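Local structure of cytosolic protein (Streptococcus thermophilus, 2QZI) at residues T37-T42 with E69-R74; Q14-N19 with V29-A34; I52-R57 with D61-V66. The protein is of unknown function but belongs to a conserved family of small cytosolic proteins (DUF1827) and can bind sodium ions. All blocks are in the same frame, centred on the assembly; numbering follows the deposited sequence.

Interaction 1: T37-T42 with E69-R74; sequences TDVVFT and EFFLKR. With NA (sodium ion), chain F.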
loop_
_atom_site.group_PDB
_atom_site.type_symbol
_atom_site.label_atom_id
_atom_site.label_comp_id
_atom_site.label_asym_id
_atom_site.label_seq_id
_atom_site.Cartn_x
_atom_site.Cartn_y
_atom_site.Cartn_z
ATOM N N THR A 37 -10.566 5.740 4.351
ATOM C CA THR A 37 -9.241 5.725 3.784
ATOM C C THR A 37 -9.060 4.580 2.781
ATOM O O THR A 37 -9.488 3.411 3.021
ATOM C CB THR A 37 -8.182 5.669 4.933
ATOM O OG1 THR A 37 -8.234 6.886 5.683
ATOM C CG2 THR A 37 -6.786 5.553 4.407
ATOM N N ASP A 38 -8.420 4.904 1.648
ATOM C CA ASP A 38 -8.196 3.903 0.604
ATOM C C ASP A 38 -6.726 3.538 0.490
ATOM O O ASP A 38 -5.879 4.391 0.562
ATOM C CB ASP A 38 -8.571 4.412 -0.776
ATOM C CG ASP A 38 -9.915 4.987 -0.845
ATOM O OD1 ASP A 38 -10.887 4.257 -0.572
ATOM O OD2 ASP A 38 -9.974 6.223 -1.149
ATOM N N VAL A 39 -6.463 2.257 0.246
ATOM C CA VAL A 39 -5.118 1.739 0.209
ATOM C C VAL A 39 -5.026 0.956 -1.084
ATOM O O VAL A 39 -5.986 0.272 -1.483
ATOM C CB VAL A 39 -4.793 0.858 1.468
ATOM C CG1 VAL A 39 -3.364 0.405 1.489
ATOM C CG2 VAL A 39 -5.072 1.636 2.768
ATOM N N VAL A 40 -3.917 1.194 -1.752
ATOM C CA VAL A 40 -3.453 0.411 -2.919
ATOM C C VAL A 40 -2.137 -0.226 -2.540
ATOM O O VAL A 40 -1.281 0.432 -2.042
ATOM C CB VAL A 40 -3.327 1.256 -4.229
ATOM C CG1 VAL A 40 -2.937 0.332 -5.389
ATOM C CG2 VAL A 40 -4.733 1.856 -4.553
ATOM N N PHE A 41 -2.045 -1.544 -2.692
ATOM C CA PHE A 41 -0.822 -2.292 -2.354
ATOM C C PHE A 41 -0.319 -3.019 -3.599
ATOM O O PHE A 41 -1.078 -3.759 -4.211
ATOM C CB PHE A 41 -1.206 -3.345 -1.319
ATOM C CG PHE A 41 -0.096 -4.296 -0.943
ATOM C CD1 PHE A 41 1.129 -3.815 -0.448
ATOM C CD2 PHE A 41 -0.267 -5.675 -1.071
ATOM C CE1 PHE A 41 2.136 -4.702 -0.095
ATOM C CE2 PHE A 41 0.775 -6.587 -0.751
ATOM C CZ PHE A 41 1.976 -6.085 -0.267
ATOM N N THR A 42 0.979 -2.906 -3.878
ATOM C CA THR A 42 1.614 -3.574 -5.023
ATOM C C THR A 42 2.980 -4.184 -4.682
ATOM O O THR A 42 3.623 -3.740 -3.757
ATOM C CB THR A 42 1.905 -2.586 -6.203
ATOM O OG1 THR A 42 2.986 -1.707 -5.885
ATOM C CG2 THR A 42 0.669 -1.716 -6.633
ATOM N N GLU A 69 1.724 -1.453 9.675
ATOM C CA GLU A 69 2.089 -2.629 10.431
ATOM C C GLU A 69 1.238 -3.851 10.004
ATOM O O GLU A 69 1.709 -4.992 10.135
ATOM C CB GLU A 69 2.021 -2.373 11.944
ATOM C CG GLU A 69 3.208 -1.513 12.513
ATOM C CD GLU A 69 4.649 -2.080 12.207
ATOM O OE1 GLU A 69 5.542 -1.287 11.748
ATOM O OE2 GLU A 69 4.871 -3.309 12.416
ATOM N N PHE A 70 0.017 -3.617 9.502
ATOM C CA PHE A 70 -0.813 -4.664 8.902
ATOM C C PHE A 70 -0.137 -5.286 7.677
ATOM O O PHE A 70 -0.057 -6.496 7.557
ATOM C CB PHE A 70 -2.183 -4.110 8.488
ATOM C CG PHE A 70 -3.111 -5.164 7.842
ATOM C CD1 PHE A 70 -3.922 -5.983 8.627
ATOM C CD2 PHE A 70 -3.143 -5.319 6.456
ATOM C CE1 PHE A 70 -4.780 -6.956 8.009
ATOM C CE2 PHE A 70 -3.935 -6.295 5.828
ATOM C CZ PHE A 70 -4.784 -7.116 6.614
ATOM N N PHE A 71 0.386 -4.463 6.775
ATOM C CA PHE A 71 1.062 -4.985 5.559
ATOM C C PHE A 71 2.348 -5.700 5.892
ATOM O O PHE A 71 2.617 -6.780 5.367
ATOM C CB PHE A 71 1.165 -3.929 4.445
ATOM C CG PHE A 71 -0.150 -3.712 3.770
ATOM C CD1 PHE A 71 -0.550 -4.510 2.683
ATOM C CD2 PHE A 71 -1.041 -2.778 4.279
ATOM C CE1 PHE A 71 -1.872 -4.359 2.127
ATOM C CE2 PHE A 71 -2.355 -2.642 3.739
ATOM C CZ PHE A 71 -2.757 -3.422 2.657
ATOM N N LEU A 72 3.084 -5.144 6.837
ATOM C CA LEU A 72 4.369 -5.705 7.240
ATOM C C LEU A 72 4.162 -7.045 7.904
ATOM O O LEU A 72 4.971 -7.945 7.797
ATOM C CB LEU A 72 5.112 -4.743 8.184
ATOM C CG LEU A 72 5.845 -3.626 7.446
ATOM C CD1 LEU A 72 6.395 -2.603 8.435
ATOM C CD2 LEU A 72 7.004 -4.188 6.507
ATOM N N LYS A 73 3.078 -7.183 8.614
ATOM C CA LYS A 73 2.835 -8.402 9.335
ATOM C C LYS A 73 2.251 -9.458 8.414
ATOM O O LYS A 73 2.540 -10.644 8.574
ATOM C CB LYS A 73 1.894 -8.133 10.525
ATOM C CG LYS A 73 1.688 -9.307 11.442
ATOM C CD LYS A 73 0.601 -8.981 12.457
ATOM C CE LYS A 73 0.349 -10.147 13.431
ATOM N NZ LYS A 73 1.621 -10.658 14.026
ATOM N N ARG A 74 1.423 -9.041 7.463
ATOM C CA ARG A 74 0.561 -9.979 6.745
ATOM C C ARG A 74 0.932 -10.205 5.254
ATOM O O ARG A 74 0.665 -11.286 4.699
ATOM C CB ARG A 74 -0.917 -9.574 6.887
ATOM C CG ARG A 74 -1.399 -9.479 8.313
ATOM C CD ARG A 74 -1.947 -10.831 8.726
ATOM N NE ARG A 74 -1.753 -11.156 10.139
ATOM C CZ ARG A 74 -2.732 -11.562 10.957
ATOM N NH1 ARG A 74 -3.991 -11.699 10.503
ATOM N NH2 ARG A 74 -2.458 -11.848 12.231
HETATM NA NA NA F . 5.454 -2.326 -6.238
HETATM O O HOH W 1 5.276 -1.144 -8.855
#
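Phe41 holds CG anti to its backbone N (chi1 175°), while Phe71 turns CG anti to its own carbonyl carbon (chi1 -75°), and these two rotations bring the rings into the layer between strand 37-44 and helix 61-74. The packing is of the alpha+beta kind, helix 61-74 lying on one face of an antiparallel sheet. The evidence for close packing is the approach of one ring rim: Phe71 CE1 lies 3.5 Å from Phe41 CG, and Phe71 CD1 stands over one face of the Phe41 ring, 3.6 Å from Phe41 CD1 and displaced toward the rim. With planes at 41° and centroids 4.8 Å apart, the pair is oblique, neither a stack nor a T-shape. Val39, two residues back on the same side of the strand, extends this apolar patch: its CG1 meets the far end of the Phe71 ring, 3.9 Å from Phe71 CE2 and next to CZ. The strand thus meets Phe71 at two places along its length. No hydrogen bond joins the segments, so the contact is purely apolar; Tyr32 adds an edge-to-face partner for Phe71, and Leu50 and Leu6 also touch that ring. On the opposite side of the strand, Thr42 belongs to a metal site shared with His47 O and a water: Thr42 OG1 is 2.6 Å from the sodium ion.

Interaction 2: Q14-N19 with V29-A34; sequences QELVNN and VETYSA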
loop_
_atom_site.group_PDB
_atom_site.type_symbol
_atom_site.label_atom_id
_atom_site.label_comp_id
_atom_site.label_asym_id
_atom_site.label_seq_id
_atom_site.Cartn_x
_atom_site.Cartn_y
_atom_site.Cartn_z
ATOM N N GLN A 14 -11.328 -4.034 -10.294
ATOM C CA GLN A 14 -10.717 -4.839 -11.321
ATOM C C GLN A 14 -10.173 -4.035 -12.494
ATOM O O GLN A 14 -9.221 -4.462 -13.145
ATOM C CB GLN A 14 -11.705 -5.886 -11.795
ATOM C CG GLN A 14 -11.989 -6.948 -10.734
ATOM C CD GLN A 14 -10.786 -7.839 -10.551
ATOM O OE1 GLN A 14 -10.472 -8.652 -11.430
ATOM N NE2 GLN A 14 -10.092 -7.691 -9.432
ATOM N N GLU A 15 -10.782 -2.883 -12.760
ATOM C CA GLU A 15 -10.233 -1.929 -13.733
ATOM C C GLU A 15 -8.869 -1.417 -13.291
ATOM O O GLU A 15 -7.901 -1.440 -14.039
ATOM C CB GLU A 15 -11.175 -0.723 -13.890
ATOM C CG GLU A 15 -12.060 -0.779 -15.142
ATOM C CD GLU A 15 -13.266 0.219 -15.088
ATOM O OE1 GLU A 15 -13.106 1.347 -14.509
ATOM O OE2 GLU A 15 -14.365 -0.165 -15.624
ATOM N N LEU A 16 -8.821 -0.906 -12.072
ATOM C CA LEU A 16 -7.609 -0.331 -11.558
ATOM C C LEU A 16 -6.518 -1.414 -11.442
ATOM O O LEU A 16 -5.383 -1.182 -11.807
ATOM C CB LEU A 16 -7.869 0.362 -10.219
ATOM C CG LEU A 16 -6.594 0.753 -9.476
ATOM C CD1 LEU A 16 -5.888 1.943 -10.264
ATOM C CD2 LEU A 16 -6.976 1.189 -8.096
ATOM N N VAL A 17 -6.897 -2.590 -10.931
ATOM C CA VAL A 17 -5.959 -3.704 -10.764
ATOM C C VAL A 17 -5.310 -4.027 -12.110
ATOM O O VAL A 17 -4.079 -4.011 -12.226
ATOM C CB VAL A 17 -6.709 -4.959 -10.177
ATOM C CG1 VAL A 17 -5.936 -6.266 -10.454
ATOM C CG2 VAL A 17 -6.966 -4.707 -8.678
ATOM N N ASN A 18 -6.135 -4.290 -13.128
ATOM C CA ASN A 18 -5.610 -4.509 -14.452
ATOM C C ASN A 18 -4.844 -3.350 -15.129
ATOM O O ASN A 18 -3.880 -3.590 -15.846
ATOM C CB ASN A 18 -6.706 -5.054 -15.304
ATOM C CG ASN A 18 -7.078 -6.481 -14.864
ATOM O OD1 ASN A 18 -6.381 -7.452 -15.227
ATOM N ND2 ASN A 18 -8.123 -6.600 -14.003
ATOM N N ASN A 19 -5.263 -2.111 -14.901
ATOM C CA ASN A 19 -4.568 -0.951 -15.502
ATOM C C ASN A 19 -3.107 -0.915 -14.998
ATOM O O ASN A 19 -2.184 -0.663 -15.779
ATOM C CB ASN A 19 -5.277 0.408 -15.235
ATOM C CG ASN A 19 -6.544 0.627 -16.127
ATOM O OD1 ASN A 19 -6.701 0.012 -17.202
ATOM N ND2 ASN A 19 -7.462 1.524 -15.668
ATOM N N VAL A 29 -1.252 -6.431 -7.477
ATOM C CA VAL A 29 -1.978 -5.219 -7.170
ATOM C C VAL A 29 -3.220 -5.568 -6.373
ATOM O O VAL A 29 -4.078 -6.358 -6.811
ATOM C CB VAL A 29 -2.449 -4.437 -8.420
ATOM C CG1 VAL A 29 -3.148 -3.093 -7.988
ATOM C CG2 VAL A 29 -1.300 -4.149 -9.447
ATOM N N GLU A 30 -3.325 -4.975 -5.197
ATOM C CA GLU A 30 -4.502 -5.188 -4.368
ATOM C C GLU A 30 -4.993 -3.874 -3.811
ATOM O O GLU A 30 -4.198 -2.947 -3.637
ATOM C CB GLU A 30 -4.134 -6.106 -3.235
ATOM C CG GLU A 30 -3.462 -7.337 -3.729
ATOM C CD GLU A 30 -3.480 -8.443 -2.727
ATOM O OE1 GLU A 30 -3.344 -8.175 -1.516
ATOM O OE2 GLU A 30 -3.576 -9.600 -3.169
ATOM N N THR A 31 -6.291 -3.773 -3.590
ATOM C CA THR A 31 -6.844 -2.570 -2.962
ATOM C C THR A 31 -7.553 -2.892 -1.649
ATOM O O THR A 31 -8.059 -3.960 -1.477
ATOM C CB THR A 31 -7.846 -1.840 -3.864
ATOM O OG1 THR A 31 -8.828 -2.744 -4.238
ATOM C CG2 THR A 31 -7.201 -1.280 -5.144
ATOM N N TYR A 32 -7.501 -1.956 -0.690
ATOM C CA TYR A 32 -8.151 -2.124 0.623
ATOM C C TYR A 32 -8.753 -0.795 1.085
ATOM O O TYR A 32 -8.212 0.286 0.803
ATOM C CB TYR A 32 -7.135 -2.509 1.700
ATOM C CG TYR A 32 -6.481 -3.845 1.508
ATOM C CD1 TYR A 32 -6.792 -4.908 2.338
ATOM C CD2 TYR A 32 -5.500 -4.045 0.483
ATOM C CE1 TYR A 32 -6.193 -6.132 2.167
ATOM C CE2 TYR A 32 -4.921 -5.304 0.290
ATOM C CZ TYR A 32 -5.256 -6.318 1.164
ATOM O OH TYR A 32 -4.690 -7.566 1.010
ATOM N N SER A 33 -9.866 -0.911 1.806
ATOM C CA SER A 33 -10.427 0.116 2.649
ATOM C C SER A 33 -9.895 0.024 4.083
ATOM O O SER A 33 -9.603 -1.051 4.603
ATOM C CB SER A 33 -11.943 -0.112 2.758
ATOM O OG SER A 33 -12.540 0.591 1.685
ATOM N N ALA A 34 -9.774 1.177 4.717
ATOM C CA ALA A 34 -9.480 1.310 6.120
ATOM C C ALA A 34 -10.491 2.398 6.555
ATOM O O ALA A 34 -10.155 3.549 6.700
ATOM C CB ALA A 34 -7.998 1.726 6.273
#
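Gln14 O is gripped twice by Asn18, through the backbone N of Asn18 at 3.1 Å and through its side-chain ND2 at 2.6 Å. The second bond is nearly straight at the hydrogen (168°), lies close to the Asn18 amide plane and meets the carbonyl from somewhat outside its own plane. Both bonds span the helical turn that contains Leu16 and Val17, the two residues that touch strand 28-34. The chains come nearest at Val17 and Val29, whose CA atoms are 5.6 Å apart. Val17 CG2 sits 3.8 Å from the carbonyl oxygen of Val29, and the exchange is mutual, because Val29 CG2 lies 3.9 Å from Val17 O and Val29 CG1 packs on Val17 CA. Methyl groups of each valine therefore rest on the main chain of the other, whereas their nearest methyls, Val17 CG2 and Val29 CG1, are 4.2 Å apart. One residue earlier, Leu16 reaches with CD2 alone to Thr31 CG2, 3.9 Å away, the two side chains crossing at a slant. A chi1 of 55° gives Thr31 two roles: CG2 is presented to the helix, and OG1 is set toward Thr9 OG1, its hydrogen-bond partner. Residues of alternate parity face the other way, where Tyr32 OH donates to Glu30 OE1 at 2.9 Å, arriving on the anti side and 34° out of the carboxylate plane. This division, with alternate residues of strand 28-34 facing helix 14-23 and the aromatic side, is that of an alpha+beta fold with an antiparallel sheet.

Interaction 3: I52-R57 with D61-V66; sequences ISNKHR and DNELEV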
loop_
_atom_site.group_PDB
_atom_site.type_symbol
_atom_site.label_atom_id
_atom_site.label_comp_id
_atom_site.label_asym_id
_atom_site.label_seq_id
_atom_site.Cartn_x
_atom_site.Cartn_y
_atom_site.Cartn_z
ATOM N N ILE A 52 -1.719 5.394 0.212
ATOM C CA ILE A 52 -2.721 5.579 1.265
ATOM C C ILE A 52 -3.239 7.008 1.117
ATOM O O ILE A 52 -2.463 7.974 1.089
ATOM C CB ILE A 52 -2.140 5.406 2.674
ATOM C CG1 ILE A 52 -1.513 4.000 2.810
ATOM C CG2 ILE A 52 -3.194 5.737 3.793
ATOM C CD1 ILE A 52 -0.513 3.941 3.980
ATOM N N SER A 53 -4.547 7.114 0.926
ATOM C CA SER A 53 -5.159 8.381 0.610
ATOM C C SER A 53 -6.584 8.438 1.170
ATOM O O SER A 53 -7.178 7.426 1.483
ATOM C CB SER A 53 -5.222 8.520 -0.908
ATOM O OG SER A 53 -5.927 7.408 -1.435
ATOM N N ASN A 54 -7.103 9.648 1.302
ATOM C CA ASN A 54 -8.422 9.848 1.858
ATOM C C ASN A 54 -9.111 11.062 1.257
ATOM O O ASN A 54 -8.803 12.157 1.626
ATOM C CB ASN A 54 -8.309 10.029 3.367
ATOM C CG ASN A 54 -9.671 9.911 4.073
ATOM O OD1 ASN A 54 -10.687 10.389 3.584
ATOM N ND2 ASN A 54 -9.683 9.240 5.197
ATOM N N LYS A 55 -10.062 10.872 0.357
ATOM C CA LYS A 55 -10.697 11.968 -0.385
ATOM C C LYS A 55 -11.154 13.162 0.488
ATOM O O LYS A 55 -11.001 14.331 0.089
ATOM C CB LYS A 55 -11.840 11.396 -1.261
ATOM C CG LYS A 55 -11.358 10.222 -2.184
ATOM C CD LYS A 55 -12.416 9.698 -3.154
ATOM C CE LYS A 55 -13.448 8.755 -2.453
ATOM N NZ LYS A 55 -13.019 7.284 -2.498
ATOM N N HIS A 56 -11.640 12.874 1.696
ATOM C CA HIS A 56 -12.284 13.876 2.568
ATOM C C HIS A 56 -11.333 14.646 3.501
ATOM O O HIS A 56 -11.531 15.841 3.765
ATOM C CB HIS A 56 -13.368 13.202 3.420
ATOM C CG HIS A 56 -14.047 12.045 2.739
ATOM N ND1 HIS A 56 -13.522 10.764 2.740
ATOM C CD2 HIS A 56 -15.208 11.977 2.037
ATOM C CE1 HIS A 56 -14.333 9.958 2.066
ATOM N NE2 HIS A 56 -15.371 10.667 1.641
ATOM N N ARG A 57 -10.299 13.971 4.000
ATOM C CA ARG A 57 -9.512 14.504 5.107
ATOM C C ARG A 57 -8.082 14.080 4.967
ATOM O O ARG A 57 -7.764 13.216 4.151
ATOM C CB ARG A 57 -10.058 14.013 6.460
ATOM C CG ARG A 57 -10.231 12.480 6.592
ATOM C CD ARG A 57 -10.630 12.048 8.021
ATOM N NE ARG A 57 -10.901 10.605 8.115
ATOM C CZ ARG A 57 -9.963 9.649 8.115
ATOM N NH1 ARG A 57 -8.642 9.963 8.021
ATOM N NH2 ARG A 57 -10.340 8.368 8.183
ATOM N N ASP A 61 -1.743 10.110 11.657
ATOM C CA ASP A 61 -0.523 9.341 11.960
ATOM C C ASP A 61 -0.722 7.909 12.497
ATOM O O ASP A 61 0.044 7.019 12.159
ATOM C CB ASP A 61 0.334 10.106 12.962
ATOM C CG ASP A 61 0.883 11.401 12.400
ATOM O OD1 ASP A 61 1.853 11.322 11.615
ATOM O OD2 ASP A 61 0.370 12.482 12.775
ATOM N N ASN A 62 -1.714 7.714 13.359
ATOM C CA ASN A 62 -2.009 6.400 13.938
ATOM C C ASN A 62 -2.627 5.426 12.920
ATOM O O ASN A 62 -2.376 4.223 12.950
ATOM C CB ASN A 62 -2.916 6.556 15.171
ATOM C CG ASN A 62 -4.422 6.532 14.823
ATOM O OD1 ASN A 62 -5.014 5.449 14.637
ATOM N ND2 ASN A 62 -5.053 7.724 14.771
ATOM N N GLU A 63 -3.443 5.973 12.032
ATOM C CA GLU A 63 -3.928 5.296 10.863
ATOM C C GLU A 63 -2.796 4.781 9.971
ATOM O O GLU A 63 -2.829 3.619 9.532
ATOM C CB GLU A 63 -4.724 6.315 10.089
ATOM C CG GLU A 63 -5.792 5.788 9.227
ATOM C CD GLU A 63 -6.679 6.894 8.746
ATOM O OE1 GLU A 63 -7.719 6.595 8.138
ATOM O OE2 GLU A 63 -6.358 8.078 8.977
ATOM N N LEU A 64 -1.806 5.643 9.700
ATOM C CA LEU A 64 -0.688 5.292 8.870
ATOM C C LEU A 64 -0.006 4.109 9.515
ATOM O O LEU A 64 0.342 3.165 8.833
ATOM C CB LEU A 64 0.333 6.446 8.823
ATOM C CG LEU A 64 1.332 6.646 7.677
ATOM C CD1 LEU A 64 2.678 7.267 8.141
ATOM C CD2 LEU A 64 1.625 5.434 6.897
ATOM N N GLU A 65 0.203 4.190 10.831
ATOM C CA GLU A 65 0.962 3.188 11.604
ATOM C C GLU A 65 0.274 1.808 11.636
ATOM O O GLU A 65 0.931 0.767 11.458
ATOM C CB GLU A 65 1.233 3.712 13.024
ATOM C CG GLU A 65 2.587 4.506 13.218
ATOM C CD GLU A 65 3.133 5.288 11.963
ATOM O OE1 GLU A 65 2.820 6.521 11.842
ATOM O OE2 GLU A 65 3.898 4.675 11.142
ATOM N N VAL A 66 -1.040 1.814 11.826
ATOM C CA VAL A 66 -1.861 0.617 11.778
ATOM C C VAL A 66 -1.828 -0.016 10.380
ATOM O O VAL A 66 -1.729 -1.232 10.235
ATOM C CB VAL A 66 -3.302 0.923 12.255
ATOM C CG1 VAL A 66 -4.281 -0.200 11.928
ATOM C CG2 VAL A 66 -3.314 1.202 13.763
#
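Glu63 leaves helix 61-74 with CG turned away from the backbone N (chi1 -153°) and runs extended from CB through CG to its carboxylate, which faces the turn that follows strand 47-53. This is a strand-loop-helix connection, in which the helix folds back over the antiparallel sheet. CB and CG touch nothing in segment 52-57 and serve to carry the carboxylate across; CD comes to 3.7 Å from Arg57 NH1, and the tip meets the Arg57 guanidinium end-on in a salt bridge. Glu63 OE1 accepts from Arg57 NH2 at 3.2 Å, with an angle of 162° at the hydrogen and in the guanidinium plane. Glu63 OE2 takes Arg57 NH1 at 3.1 Å with its syn lone pair, the side facing the other oxygen. A weak third bond joins Arg57 NH1 to Glu63 OE1 at 3.5 Å. The two flat groups are not coplanar but turned 33° apart, so the fork is slightly twisted. Each oxygen has a further partner: OE1 is also hydrogen-bonded to Thr37 OG1 on strand 37-44, next to strand 47-53 in the sheet, and OE2 to the backbone N of Lys60, which ties the carboxylate to the sheet and to the loop before its own helix.

One face of the guanidinium lies under the Asn54 amide, whose ND2 stands 2.9 Å above the plane, over its centre. No hydrogen bond forms between these donors; ND2 turns to Asn36 OD1. Meanwhile Asn54 OD1 forms an Asx turn with His56 N at 3.3 Å and also accepts from His56 ND1 at 3.0 Å, fixing the amide's rotation. Apart from this polar network, the side chains of Ile52 and Leu64 cross at about a right angle, Ile52 CD1 touching Leu64 CD2 at 3.9 Å.

In the fold
Strand 37-44 lies between the strands used by interactions 2 and 3. It neighbours strand 28-34 of interaction 2, with Val39 N 2.7 Å from Tyr32 O and Phe41 N 2.7 Å from Glu30 O, and strand 47-53 of interaction 3, with Asp38 N 2.8 Å from Ser53 O. Interactions 1 and 3 share helix 61-74, their centres about 11 Å apart, and interaction 3 is nested in the chain loop that interaction 1 closes. Helix 14-23 of interaction 2 lies on the opposite face, against strand 28-34, from helix 61-74. Sodium ions lie toward one end: Thr42 of interaction 1 binds one, and the Val29 side chain comes to about 7 Å (nearest atoms) of another.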